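Local coordinates for rhamnose ABC transporter, periplasmic rhamnose-binding protein (Kribbella flavida, PDB 4KVF) that probably binds a sugar such as rhamnose outside the membrane and delivers it to an ABC transporter, at residues L40-L45 and Q97-V102. Sequence-based numbering, arbitrary orientation.
Sequences LKIAYL and QDVIVV
Ala43 N donates to Val99 O (3.0 Å), and Val101 N and Leu45 N continue the parallel ladder, bonding to Ala43 O and Val101 O. At its start Lys41 O is gripped twice, by Val99 N and by Asp98 N (2.8 Å). The short side chain of Asp98 sets OD2 where its anti lone pair accepts from Lys41 N in a nearly straight bond (2.9 Å, 174°).

Apolar contacts fill both faces. Branching at CB suits Val101 to an extended strand and puts CB over the Tyr44 ring in a CH-pi contact, 4.0 Å from the centroid, with CG1 against CE2; Tyr44 OH bonds Gly285 O of helix 281-296. Ile42 and Val99, bridged partners, lie side by side as buried hydrocarbon. On the other face Leu45 CD2 lies 4.0 Å from Val102 CG2. Gln97, just ahead of its strand, bends at chi2 (-54°), bringing OE1 within 3.5 Å of Ala43 CB, a methyl small enough to admit it, and against Lys41 CB. An alanine at Gln97 would probably open a gap beside Ala43 and Lys41. Polar bonds thus fix the register of two neighbouring interior strands in this periplasmic-binding-protein lobe, while apolar side chains on the two faces pack against helices 281-296 and 85-94.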
loop_
_atom_site.group_PDB
_atom_site.type_symbol
_atom_site.label_atom_id
_atom_site.label_comp_id
_atom_site.label_asym_id
_atom_site.label_seq_id
_atom_site.Cartn_x
_atom_site.Cartn_y
_atom_site.Cartn_z
ATOM N N LEU A 40 22.851 13.777 2.233
ATOM C CA LEU A 40 21.990 13.330 3.330
ATOM C C LEU A 40 22.087 11.824 3.531
ATOM O O LEU A 40 22.011 11.058 2.568
ATOM C CB LEU A 40 20.529 13.686 3.053
ATOM C CG LEU A 40 20.259 15.183 3.008
ATOM C CD1 LEU A 40 18.793 15.438 2.716
ATOM C CD2 LEU A 40 20.671 15.816 4.326
ATOM N N LYS A 41 22.243 11.405 4.784
ATOM C CA LYS A 41 22.261 9.989 5.116
ATOM C C LYS A 41 20.833 9.545 5.397
ATOM O O LYS A 41 20.231 9.954 6.382
ATOM C CB LYS A 41 23.157 9.721 6.329
ATOM C CG LYS A 41 24.594 10.161 6.152
ATOM C CD LYS A 41 25.409 9.775 7.367
ATOM C CE LYS A 41 26.694 9.069 6.963
ATOM N NZ LYS A 41 27.901 9.925 7.140
ATOM N N ILE A 42 20.283 8.731 4.506
ATOM C CA ILE A 42 18.884 8.329 4.605
ATOM C C ILE A 42 18.814 6.816 4.763
ATOM O O ILE A 42 19.277 6.072 3.898
ATOM C CB ILE A 42 18.093 8.797 3.359
ATOM C CG1 ILE A 42 18.204 10.321 3.207
ATOM C CG2 ILE A 42 16.631 8.355 3.469
ATOM C CD1 ILE A 42 17.462 10.904 1.991
ATOM N N ALA A 43 18.260 6.356 5.883
ATOM C CA ALA A 43 18.256 4.930 6.188
ATOM C C ALA A 43 16.832 4.390 6.178
ATOM O O ALA A 43 15.916 5.078 6.614
ATOM C CB ALA A 43 18.888 4.684 7.541
ATOM N N TYR A 44 16.669 3.161 5.690
ATOM C CA TYR A 44 15.367 2.506 5.594
ATOM C C TYR A 44 15.281 1.323 6.551
ATOM O O TYR A 44 16.195 0.492 6.622
ATOM C CB TYR A 44 15.124 2.014 4.171
ATOM C CG TYR A 44 14.731 3.128 3.248
ATOM C CD1 TYR A 44 15.672 4.047 2.806
ATOM C CD2 TYR A 44 13.415 3.290 2.849
ATOM C CE1 TYR A 44 15.316 5.099 1.978
ATOM C CE2 TYR A 44 13.050 4.337 2.027
ATOM C CZ TYR A 44 14.005 5.235 1.594
ATOM O OH TYR A 44 13.629 6.269 0.765
ATOM N N LEU A 45 14.168 1.257 7.274
ATOM C CA LEU A 45 13.885 0.169 8.216
ATOM C C LEU A 45 12.494 -0.360 7.912
ATOM O O LEU A 45 11.496 0.095 8.503
ATOM C CB LEU A 45 13.942 0.673 9.669
ATOM C CG LEU A 45 13.561 -0.285 10.813
ATOM C CD1 LEU A 45 14.251 -1.630 10.670
ATOM C CD2 LEU A 45 13.921 0.355 12.153
ATOM N N GLN A 97 22.291 9.084 11.198
ATOM C CA GLN A 97 21.509 9.261 9.979
ATOM C C GLN A 97 20.817 10.621 10.030
ATOM O O GLN A 97 20.555 11.144 11.111
ATOM C CB GLN A 97 20.479 8.135 9.841
ATOM C CG GLN A 97 21.110 6.751 9.765
ATOM C CD GLN A 97 22.156 6.648 8.665
ATOM O OE1 GLN A 97 21.825 6.636 7.483
ATOM N NE2 GLN A 97 23.428 6.600 9.053
ATOM N N ASP A 98 20.533 11.193 8.862
ATOM C CA ASP A 98 19.820 12.468 8.786
ATOM C C ASP A 98 18.316 12.243 8.732
ATOM O O ASP A 98 17.551 13.065 9.218
ATOM C CB ASP A 98 20.257 13.259 7.547
ATOM C CG ASP A 98 21.672 13.813 7.673
ATOM O OD1 ASP A 98 21.943 14.548 8.647
ATOM O OD2 ASP A 98 22.517 13.514 6.798
ATOM N N VAL A 99 17.923 11.129 8.121
ATOM C CA VAL A 99 16.528 10.747 7.949
ATOM C C VAL A 99 16.393 9.257 8.235
ATOM O O VAL A 99 17.181 8.450 7.740
ATOM C CB VAL A 99 16.049 10.990 6.503
ATOM C CG1 VAL A 99 14.576 10.573 6.340
ATOM C CG2 VAL A 99 16.248 12.451 6.099
ATOM N N ILE A 100 15.405 8.899 9.052
ATOM C CA ILE A 100 15.035 7.503 9.258
ATOM C C ILE A 100 13.672 7.265 8.624
ATOM O O ILE A 100 12.696 7.935 8.951
ATOM C CB ILE A 100 14.972 7.110 10.760
ATOM C CG1 ILE A 100 16.356 7.223 11.408
ATOM C CG2 ILE A 100 14.453 5.668 10.917
ATOM C CD1 ILE A 100 16.355 6.988 12.934
ATOM N N VAL A 101 13.624 6.328 7.685
ATOM C CA VAL A 101 12.380 5.938 7.031
ATOM C C VAL A 101 11.984 4.559 7.554
ATOM O O VAL A 101 12.681 3.561 7.319
ATOM C CB VAL A 101 12.571 5.881 5.506
ATOM C CG1 VAL A 101 11.262 5.533 4.824
ATOM C CG2 VAL A 101 13.089 7.221 5.015
ATOM N N VAL A 102 10.864 4.493 8.267
ATOM C CA VAL A 102 10.551 3.277 9.012
ATOM C C VAL A 102 9.092 2.830 8.854
ATOM O O VAL A 102 8.164 3.646 8.893
ATOM C CB VAL A 102 10.906 3.464 10.513
ATOM C CG1 VAL A 102 10.233 4.723 11.077
ATOM C CG2 VAL A 102 10.534 2.225 11.327
#